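Local coordinates for methyltransferase domain-containing protein (Serratia marcescens, PDB 7CLU) that is an O-methyltransferase of the prodigiosin synthetic pathway, probably transferring a methyl group from S-adenosyl-L-methionine to its substrate, at residues 20-30 with 57-66; 29-40 with 67-76. All coordinates share one frame; numbering follows the deposited sequence.

How the interactions relate
From the N terminus the chain runs through helix 15-26 and a 3-10 turn into the loop before helix 40-47, then through helix 51-63 into the hairpin of strands 68-70 and 73-75. Interaction 1 closes the first loop, bringing 57-66 back against 20-30. Interaction 2 closes a second, overlapping one, bringing 67-76 to 29-40, so the two cross along the chain rather than nest. L29 and F30 belong to both, and the centres lie about 11 Å apart. L58 also packs on A40 and Y74, which joins helix 51-63 to the hairpin. Together the two interactions tie the helices and the hairpin wing of the dimerisation domain into one unit.

Interaction 1: residues 20-30 with 57-66; sequences ALTAALALKLF and LLIALRAMGY
L21 lays its CD2 methyl squarely on the ring of Y66, 3.5 Å from the centroid and 3° off the ring normal, a CH-pi contact over the face. L21 CD1 lies 3.6 Å from Y66 OH. Beside them the M64 chain bends at its last torsion, turning CE toward L21 CG at 3.8 Å, while SD rests against A20 CB. Farther along, L61 CD1 touches both A24 CB and L29 CD2, the latter tip to tip at 3.7 Å; F30 brings its ring obliquely to the same methyl. This is the apolar interior of the winged-helix-like dimerisation domain, where helices 20-26 and 57-63 cross at -121° with 10.5 Å between axes and no hydrogen bond joins the two segments. L57 has CG anti to the backbone N (chi1 -179°), which carries CD2 to L27 CD1 and L29 CD1, while CD1 settles on the carbonyl O of A20. L29 CD1 also touches L58 CD2, 3.8 Å away. Schellman motifs, with K28 and G65 at positive phi, close the last turns, and L29 and Y66 follow them with their side chains directed to the contact. Y66 OH is hydrogen-bonded to Q11 OE1 of the second subunit.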
loop_
_atom_site.group_PDB
_atom_site.type_symbol
_atom_site.label_atom_id
_atom_site.label_comp_id
_atom_site.label_asym_id
_atom_site.label_seq_id
_atom_site.Cartn_x
_atom_site.Cartn_y
_atom_site.Cartn_z
ATOM N N ALA A 20 -6.509 4.985 2.611
ATOM C CA ALA A 20 -7.025 6.300 2.991
ATOM C C ALA A 20 -7.139 7.203 1.765
ATOM O O ALA A 20 -8.148 7.889 1.577
ATOM C CB ALA A 20 -6.144 6.958 4.063
ATOM N N LEU A 21 -6.131 7.178 0.896
ATOM C CA LEU A 21 -6.181 7.994 -0.314
ATOM C C LEU A 21 -7.250 7.506 -1.290
ATOM O O LEU A 21 -8.045 8.312 -1.791
ATOM C CB LEU A 21 -4.800 8.030 -0.967
ATOM C CG LEU A 21 -3.745 8.948 -0.325
ATOM C CD1 LEU A 21 -2.361 8.665 -0.913
ATOM C CD2 LEU A 21 -4.083 10.447 -0.520
ATOM N N THR A 22 -7.289 6.193 -1.593
ATOM C CA THR A 22 -8.264 5.724 -2.582
ATOM C C THR A 22 -9.697 5.865 -2.082
ATOM O O THR A 22 -10.598 6.129 -2.884
ATOM C CB THR A 22 -8.013 4.264 -3.007
ATOM O OG1 THR A 22 -8.254 3.369 -1.921
ATOM C CG2 THR A 22 -6.578 4.057 -3.558
ATOM N N ALA A 23 -9.933 5.713 -0.776
ATOM C CA ALA A 23 -11.276 5.952 -0.253
ATOM C C ALA A 23 -11.671 7.421 -0.412
ATOM O O ALA A 23 -12.761 7.734 -0.907
ATOM C CB ALA A 23 -11.360 5.515 1.208
ATOM N N ALA A 24 -10.787 8.337 -0.011
ATOM C CA ALA A 24 -11.051 9.766 -0.179
ATOM C C ALA A 24 -11.352 10.119 -1.631
ATOM O O ALA A 24 -12.226 10.952 -1.916
ATOM C CB ALA A 24 -9.859 10.575 0.320
ATOM N N LEU A 25 -10.635 9.491 -2.568
ATOM C CA LEU A 25 -10.881 9.771 -3.978
ATOM C C LEU A 25 -12.221 9.201 -4.415
ATOM O O LEU A 25 -12.978 9.866 -5.133
ATOM C CB LEU A 25 -9.743 9.217 -4.839
ATOM C CG LEU A 25 -8.368 9.882 -4.683
ATOM C CD1 LEU A 25 -7.289 9.078 -5.421
ATOM C CD2 LEU A 25 -8.381 11.329 -5.155
ATOM N N ALA A 26 -12.536 7.979 -3.977
ATOM C CA ALA A 26 -13.810 7.365 -4.335
ATOM C C ALA A 26 -14.979 8.154 -3.755
ATOM O O ALA A 26 -16.009 8.336 -4.417
ATOM C CB ALA A 26 -13.838 5.910 -3.865
ATOM N N LEU A 27 -14.825 8.665 -2.531
ATOM C CA LEU A 27 -15.856 9.512 -1.937
ATOM C C LEU A 27 -15.895 10.907 -2.546
ATOM O O LEU A 27 -16.808 11.674 -2.227
ATOM C CB LEU A 27 -15.642 9.611 -0.421
ATOM C CG LEU A 27 -15.972 8.365 0.407
ATOM C CD1 LEU A 27 -15.351 8.419 1.798
ATOM C CD2 LEU A 27 -17.475 8.186 0.520
ATOM N N LYS A 28 -14.950 11.244 -3.426
ATOM C CA LYS A 28 -14.799 12.599 -3.948
ATOM C C LYS A 28 -14.710 13.611 -2.808
ATOM O O LYS A 28 -15.294 14.694 -2.856
ATOM C CB LYS A 28 -15.933 12.945 -4.915
ATOM C CG LYS A 28 -15.918 12.110 -6.184
ATOM C CD LYS A 28 -17.254 12.173 -6.904
ATOM C CE LYS A 28 -17.182 11.486 -8.268
ATOM N NZ LYS A 28 -15.860 11.691 -8.923
ATOM N N LEU A 29 -13.960 13.244 -1.768
ATOM C CA LEU A 29 -13.913 14.048 -0.553
ATOM C C LEU A 29 -13.293 15.409 -0.818
ATOM O O LEU A 29 -13.794 16.433 -0.341
ATOM C CB LEU A 29 -13.135 13.294 0.529
ATOM C CG LEU A 29 -12.814 14.026 1.840
ATOM C CD1 LEU A 29 -12.808 13.036 3.008
ATOM C CD2 LEU A 29 -11.492 14.732 1.755
ATOM N N PHE A 30 -12.194 15.443 -1.570
ATOM C CA PHE A 30 -11.542 16.712 -1.828
ATOM C C PHE A 30 -12.420 17.653 -2.641
ATOM O O PHE A 30 -12.191 18.863 -2.615
ATOM C CB PHE A 30 -10.204 16.474 -2.523
ATOM C CG PHE A 30 -9.366 15.434 -1.848
ATOM C CD1 PHE A 30 -8.691 15.724 -0.675
ATOM C CD2 PHE A 30 -9.263 14.157 -2.381
ATOM C CE1 PHE A 30 -7.920 14.771 -0.044
ATOM C CE2 PHE A 30 -8.497 13.193 -1.757
ATOM C CZ PHE A 30 -7.823 13.494 -0.578
ATOM N N LEU A 57 -11.343 9.878 8.651
ATOM C CA LEU A 57 -10.667 9.958 7.362
ATOM C C LEU A 57 -9.981 11.312 7.189
ATOM O O LEU A 57 -8.842 11.380 6.720
ATOM C CB LEU A 57 -11.674 9.707 6.242
ATOM C CG LEU A 57 -11.093 9.731 4.837
ATOM C CD1 LEU A 57 -9.899 8.787 4.719
ATOM C CD2 LEU A 57 -12.196 9.384 3.836
ATOM N N LEU A 58 -10.648 12.389 7.607
ATOM C CA LEU A 58 -10.090 13.734 7.449
ATOM C C LEU A 58 -8.816 13.909 8.259
ATOM O O LEU A 58 -7.819 14.449 7.758
ATOM C CB LEU A 58 -11.127 14.776 7.861
ATOM C CG LEU A 58 -12.291 14.891 6.888
ATOM C CD1 LEU A 58 -13.411 15.647 7.571
ATOM C CD2 LEU A 58 -11.836 15.585 5.616
ATOM N N ILE A 59 -8.851 13.498 9.535
ATOM C CA ILE A 59 -7.682 13.603 10.401
ATOM C C ILE A 59 -6.512 12.837 9.809
ATOM O O ILE A 59 -5.369 13.303 9.839
ATOM C CB ILE A 59 -8.025 13.098 11.814
ATOM C CG1 ILE A 59 -8.996 14.051 12.512
ATOM C CG2 ILE A 59 -6.768 12.891 12.647
ATOM C CD1 ILE A 59 -9.478 13.507 13.881
ATOM N N ALA A 60 -6.775 11.636 9.284
ATOM C CA ALA A 60 -5.726 10.868 8.628
ATOM C C ALA A 60 -5.168 11.619 7.426
ATOM O O ALA A 60 -3.951 11.702 7.251
ATOM C CB ALA A 60 -6.262 9.487 8.202
ATOM N N LEU A 61 -6.049 12.142 6.561
ATOM C CA LEU A 61 -5.567 12.869 5.388
ATOM C C LEU A 61 -4.790 14.111 5.796
ATOM O O LEU A 61 -3.822 14.489 5.133
ATOM C CB LEU A 61 -6.743 13.267 4.483
ATOM C CG LEU A 61 -7.545 12.113 3.882
ATOM C CD1 LEU A 61 -8.869 12.641 3.317
ATOM C CD2 LEU A 61 -6.693 11.417 2.816
ATOM N N ARG A 62 -5.193 14.754 6.885
ATOM C CA ARG A 62 -4.422 15.897 7.371
ATOM C C ARG A 62 -3.061 15.434 7.862
ATOM O O ARG A 62 -2.023 16.016 7.515
ATOM C CB ARG A 62 -5.193 16.591 8.492
ATOM C CG ARG A 62 -4.316 17.422 9.428
ATOM C CD ARG A 62 -3.666 18.600 8.695
ATOM N NE ARG A 62 -2.851 19.407 9.593
ATOM C CZ ARG A 62 -1.576 19.168 9.876
ATOM N NH1 ARG A 62 -0.958 18.138 9.332
ATOM N NH2 ARG A 62 -0.917 19.961 10.718
ATOM N N ALA A 63 -3.051 14.361 8.667
ATOM C CA ALA A 63 -1.793 13.877 9.223
ATOM C C ALA A 63 -0.850 13.405 8.125
ATOM O O ALA A 63 0.371 13.443 8.305
ATOM C CB ALA A 63 -2.061 12.747 10.229
ATOM N N MET A 64 -1.395 12.979 6.980
ATOM C CA MET A 64 -0.579 12.543 5.845
ATOM C C MET A 64 -0.083 13.698 4.988
ATOM O O MET A 64 0.743 13.472 4.094
ATOM C CB MET A 64 -1.369 11.561 4.957
ATOM C CG MET A 64 -1.619 10.166 5.575
ATOM S SD MET A 64 -2.884 9.245 4.673
ATOM C CE MET A 64 -2.084 9.156 3.082
ATOM N N GLY A 65 -0.573 14.913 5.215
ATOM C CA GLY A 65 -0.134 16.080 4.480
ATOM C C GLY A 65 -0.968 16.443 3.270
ATOM O O GLY A 65 -0.627 17.421 2.580
ATOM N N TYR A 66 -2.039 15.690 2.986
ATOM C CA TYR A 66 -2.878 15.950 1.821
ATOM C C TYR A 66 -3.856 17.091 2.059
ATOM O O TYR A 66 -4.261 17.756 1.101
ATOM C CB TYR A 66 -3.611 14.669 1.402
ATOM C CG TYR A 66 -2.633 13.698 0.769
ATOM C CD1 TYR A 66 -2.289 13.812 -0.575
ATOM C CD2 TYR A 66 -1.988 12.734 1.535
ATOM C CE1 TYR A 66 -1.356 12.963 -1.149
ATOM C CE2 TYR A 66 -1.052 11.888 0.982
ATOM C CZ TYR A 66 -0.738 12.003 -0.365
ATOM O OH TYR A 66 0.191 11.155 -0.927
#

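Interaction 2: residues 29-40 with 67-76; sequences LFDQLRDRDADA and LDQRDGLYHL
L33 and L67 meet methyl to methyl, CD1 to CD2 at 3.7 Å, at the tightly packed end. The same L67 CD2 lies at the edge of the F30 ring, and L76 sets its CB 3.9 Å from L33 CB. On the more open side polar groups take over. D37 OD1 accepts a hydrogen bond from H75 ND1 at 2.8 Å, in the imidazole plane and on the carboxylate's syn side, a little out of its plane. H75 holds CG opposite its backbone N (chi1 166°), which presents ND1 to the carboxylate. D37 OD2, met on its anti side and out of the carboxylate plane, forms a salt bridge with R70 NH2 at 3.2 Å. A water accepts from L76 N and lies within hydrogen-bonding distance of L33 O and D37 OD1. Next to the polar group, A38 and Y74 make a single antiparallel hydrogen-bonded bridge (Y74 N to A38 O 2.6 Å, A38 N to Y74 O 3.1 Å), adding the loop to the beta-hairpin 68-75, the wing of the winged-helix-like domain. Farther on, a water links A40 N to G72 O, and D39, N-cap of helix 40-47, is hydrogen-bonded through OD1 to H42 ND1.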
loop_
_atom_site.group_PDB
_atom_site.type_symbol
_atom_site.label_atom_id
_atom_site.label_comp_id
_atom_site.label_asym_id
_atom_site.label_seq_id
_atom_site.Cartn_x
_atom_site.Cartn_y
_atom_site.Cartn_z
ATOM N N LEU A 29 -13.960 13.244 -1.768
ATOM C CA LEU A 29 -13.913 14.048 -0.553
ATOM C C LEU A 29 -13.293 15.409 -0.818
ATOM O O LEU A 29 -13.794 16.433 -0.341
ATOM C CB LEU A 29 -13.135 13.294 0.529
ATOM C CG LEU A 29 -12.814 14.026 1.840
ATOM C CD1 LEU A 29 -12.808 13.036 3.008
ATOM C CD2 LEU A 29 -11.492 14.732 1.755
ATOM N N PHE A 30 -12.194 15.443 -1.570
ATOM C CA PHE A 30 -11.542 16.712 -1.828
ATOM C C PHE A 30 -12.420 17.653 -2.641
ATOM O O PHE A 30 -12.191 18.863 -2.615
ATOM C CB PHE A 30 -10.204 16.474 -2.523
ATOM C CG PHE A 30 -9.366 15.434 -1.848
ATOM C CD1 PHE A 30 -8.691 15.724 -0.675
ATOM C CD2 PHE A 30 -9.263 14.157 -2.381
ATOM C CE1 PHE A 30 -7.920 14.771 -0.044
ATOM C CE2 PHE A 30 -8.497 13.193 -1.757
ATOM C CZ PHE A 30 -7.823 13.494 -0.578
ATOM N N ASP A 31 -13.437 17.129 -3.337
ATOM C CA ASP A 31 -14.348 18.002 -4.073
ATOM C C ASP A 31 -15.063 18.980 -3.146
ATOM O O ASP A 31 -15.318 20.125 -3.531
ATOM C CB ASP A 31 -15.374 17.165 -4.838
ATOM C CG ASP A 31 -14.786 16.488 -6.077
ATOM O OD1 ASP A 31 -13.659 16.842 -6.501
ATOM O OD2 ASP A 31 -15.473 15.604 -6.630
ATOM N N GLN A 32 -15.384 18.548 -1.927
ATOM C CA GLN A 32 -16.119 19.366 -0.964
ATOM C C GLN A 32 -15.329 20.561 -0.466
ATOM O O GLN A 32 -15.904 21.422 0.216
ATOM C CB GLN A 32 -16.543 18.511 0.227
ATOM C CG GLN A 32 -17.150 17.178 -0.168
ATOM C CD GLN A 32 -18.155 17.320 -1.303
ATOM O OE1 GLN A 32 -19.090 18.124 -1.222
ATOM N NE2 GLN A 32 -17.956 16.551 -2.374
ATOM N N LEU A 33 -14.037 20.634 -0.778
ATOM C CA LEU A 33 -13.189 21.739 -0.360
ATOM C C LEU A 33 -12.700 22.582 -1.527
ATOM O O LEU A 33 -11.835 23.442 -1.333
ATOM C CB LEU A 33 -11.989 21.217 0.427
ATOM C CG LEU A 33 -12.292 20.441 1.712
ATOM C CD1 LEU A 33 -11.011 19.834 2.273
ATOM C CD2 LEU A 33 -12.989 21.337 2.756
ATOM N N ARG A 34 -13.210 22.335 -2.731
ATOM C CA ARG A 34 -12.697 23.072 -3.917
ATOM C C ARG A 34 -13.045 24.562 -3.846
ATOM O O ARG A 34 -12.304 25.360 -4.438
ATOM C CB ARG A 34 -13.256 22.461 -5.204
ATOM C CG ARG A 34 -14.606 23.022 -5.621
ATOM C CD ARG A 34 -15.441 22.029 -6.402
ATOM N NE ARG A 34 -15.299 22.194 -7.839
ATOM C CZ ARG A 34 -16.102 22.930 -8.597
ATOM N NH1 ARG A 34 -15.888 23.011 -9.898
ATOM N NH2 ARG A 34 -17.111 23.585 -8.057
ATOM N N ASP A 35 -14.113 24.909 -3.125
ATOM C CA ASP A 35 -14.620 26.274 -3.052
ATOM C C ASP A 35 -14.328 26.955 -1.718
ATOM O O ASP A 35 -13.911 28.119 -1.700
ATOM C CB ASP A 35 -16.131 26.271 -3.318
ATOM C CG ASP A 35 -16.460 25.962 -4.779
ATOM O OD1 ASP A 35 -16.074 26.783 -5.632
ATOM O OD2 ASP A 35 -17.078 24.904 -5.077
ATOM N N ARG A 36 -14.511 26.256 -0.602
ATOM C CA ARG A 36 -14.291 26.832 0.719
ATOM C C ARG A 36 -13.589 25.807 1.601
ATOM O O ARG A 36 -13.451 24.638 1.239
ATOM C CB ARG A 36 -15.613 27.282 1.362
ATOM C CG ARG A 36 -15.466 28.378 2.446
ATOM C CD ARG A 36 -16.677 29.321 2.473
ATOM N NE ARG A 36 -16.843 30.036 1.206
ATOM C CZ ARG A 36 -16.284 31.217 0.925
ATOM N NH1 ARG A 36 -15.518 31.827 1.822
ATOM N NH2 ARG A 36 -16.486 31.793 -0.258
ATOM N N ASP A 37 -13.084 26.281 2.734
ATOM C CA ASP A 37 -12.674 25.421 3.832
ATOM C C ASP A 37 -13.896 25.012 4.657
ATOM O O ASP A 37 -14.932 25.683 4.635
ATOM C CB ASP A 37 -11.655 26.143 4.707
ATOM C CG ASP A 37 -10.377 26.450 3.977
ATOM O OD1 ASP A 37 -10.258 26.054 2.793
ATOM O OD2 ASP A 37 -9.483 27.092 4.588
ATOM N N ALA A 38 -13.774 23.898 5.388
ATOM C CA ALA A 38 -14.922 23.376 6.124
ATOM C C ALA A 38 -14.480 22.406 7.212
ATOM O O ALA A 38 -13.461 21.726 7.086
ATOM C CB ALA A 38 -15.913 22.675 5.189
ATOM N N ASP A 39 -15.282 22.327 8.274
ATOM C CA ASP A 39 -14.993 21.404 9.359
ATOM C C ASP A 39 -15.539 20.018 9.034
ATOM O O ASP A 39 -16.270 19.820 8.059
ATOM C CB ASP A 39 -15.558 21.918 10.684
ATOM C CG ASP A 39 -17.092 21.943 10.726
ATOM O OD1 ASP A 39 -17.769 21.368 9.846
ATOM O OD2 ASP A 39 -17.635 22.555 11.674
ATOM N N ALA A 40 -15.191 19.056 9.887
ATOM C CA ALA A 40 -15.512 17.658 9.595
ATOM C C ALA A 40 -17.014 17.431 9.481
ATOM O O ALA A 40 -17.467 16.658 8.628
ATOM C CB ALA A 40 -14.914 16.752 10.666
ATOM N N LEU A 67 -4.216 17.353 3.310
ATOM C CA LEU A 67 -5.060 18.483 3.647
ATOM C C LEU A 67 -4.386 19.306 4.732
ATOM O O LEU A 67 -3.558 18.795 5.497
ATOM C CB LEU A 67 -6.436 18.035 4.136
ATOM C CG LEU A 67 -7.338 17.255 3.185
ATOM C CD1 LEU A 67 -8.567 16.766 3.930
ATOM C CD2 LEU A 67 -7.730 18.130 1.958
ATOM N N ASP A 68 -4.735 20.588 4.764
ATOM C CA ASP A 68 -4.429 21.488 5.862
ATOM C C ASP A 68 -5.617 21.529 6.815
ATOM O O ASP A 68 -6.761 21.258 6.439
ATOM C CB ASP A 68 -4.137 22.909 5.351
ATOM C CG ASP A 68 -2.883 22.990 4.503
ATOM O OD1 ASP A 68 -1.895 22.291 4.813
ATOM O OD2 ASP A 68 -2.885 23.747 3.511
ATOM N N GLN A 69 -5.340 21.890 8.066
ATOM C CA GLN A 69 -6.404 22.122 9.031
ATOM C C GLN A 69 -6.017 23.298 9.915
ATOM O O GLN A 69 -4.963 23.282 10.552
ATOM C CB GLN A 69 -6.676 20.865 9.861
ATOM C CG GLN A 69 -7.897 20.930 10.771
ATOM C CD GLN A 69 -7.545 21.382 12.185
ATOM O OE1 GLN A 69 -7.738 22.539 12.562
ATOM N NE2 GLN A 69 -6.998 20.454 12.966
ATOM N N ARG A 70 -6.856 24.322 9.948
ATOM C CA ARG A 70 -6.615 25.468 10.817
ATOM C C ARG A 70 -7.891 25.734 11.590
ATOM O O ARG A 70 -8.955 25.911 10.987
ATOM C CB ARG A 70 -6.166 26.713 10.035
ATOM C CG ARG A 70 -6.941 26.975 8.753
ATOM C CD ARG A 70 -6.807 28.410 8.226
ATOM N NE ARG A 70 -7.875 28.652 7.259
ATOM C CZ ARG A 70 -8.937 29.425 7.478
ATOM N NH1 ARG A 70 -9.065 30.079 8.623
ATOM N NH2 ARG A 70 -9.871 29.556 6.537
ATOM N N ASP A 71 -7.787 25.716 12.921
ATOM C CA ASP A 71 -8.911 26.028 13.807
ATOM C C ASP A 71 -10.125 25.162 13.488
ATOM O O ASP A 71 -11.262 25.628 13.507
ATOM C CB ASP A 71 -9.295 27.517 13.743
ATOM C CG ASP A 71 -8.094 28.437 13.713
ATOM O OD1 ASP A 71 -7.173 28.266 14.546
ATOM O OD2 ASP A 71 -8.063 29.337 12.840
ATOM N N GLY A 72 -9.885 23.889 13.176
ATOM C CA GLY A 72 -10.969 22.964 12.918
ATOM C C GLY A 72 -11.468 22.919 11.484
ATOM O O GLY A 72 -12.231 22.006 11.146
ATOM N N LEU A 73 -11.055 23.853 10.633
ATOM C CA LEU A 73 -11.474 23.885 9.235
ATOM C C LEU A 73 -10.446 23.175 8.370
ATOM O O LEU A 73 -9.250 23.467 8.459
ATOM C CB LEU A 73 -11.629 25.322 8.741
ATOM C CG LEU A 73 -12.663 26.224 9.393
ATOM C CD1 LEU A 73 -12.341 27.696 9.085
ATOM C CD2 LEU A 73 -14.041 25.858 8.900
ATOM N N TYR A 74 -10.912 22.259 7.528
ATOM C CA TYR A 74 -10.033 21.570 6.599
ATOM C C TYR A 74 -9.885 22.402 5.337
ATOM O O TYR A 74 -10.840 23.036 4.878
ATOM C CB TYR A 74 -10.568 20.165 6.278
ATOM C CG TYR A 74 -10.417 19.264 7.480
ATOM C CD1 TYR A 74 -9.236 18.563 7.694
ATOM C CD2 TYR A 74 -11.421 19.169 8.437
ATOM C CE1 TYR A 74 -9.065 17.782 8.814
ATOM C CE2 TYR A 74 -11.264 18.372 9.560
ATOM C CZ TYR A 74 -10.073 17.690 9.740
ATOM O OH TYR A 74 -9.892 16.893 10.841
ATOM N N HIS A 75 -8.673 22.416 4.795
ATOM C CA HIS A 75 -8.348 23.222 3.633
ATOM C C HIS A 75 -7.621 22.367 2.604
ATOM O O HIS A 75 -6.647 21.680 2.933
ATOM C CB HIS A 75 -7.493 24.437 4.037
ATOM C CG HIS A 75 -6.841 25.120 2.880
ATOM N ND1 HIS A 75 -7.543 25.905 1.992
ATOM C CD2 HIS A 75 -5.552 25.134 2.465
ATOM C CE1 HIS A 75 -6.719 26.358 1.064
ATOM N NE2 HIS A 75 -5.502 25.916 1.335
ATOM N N LEU A 76 -8.091 22.421 1.362
ATOM C CA LEU A 76 -7.392 21.764 0.258
ATOM C C LEU A 76 -6.210 22.605 -0.214
ATOM O O LEU A 76 -6.414 23.719 -0.712
ATOM C CB LEU A 76 -8.349 21.516 -0.896
ATOM C CG LEU A 76 -7.726 20.865 -2.125
ATOM C CD1 LEU A 76 -7.226 19.453 -1.783
ATOM C CD2 LEU A 76 -8.740 20.807 -3.268
HETATM O O HOH W 1 -10.290 24.148 0.767
HETATM O O HOH W 2 -13.422 19.659 12.116
#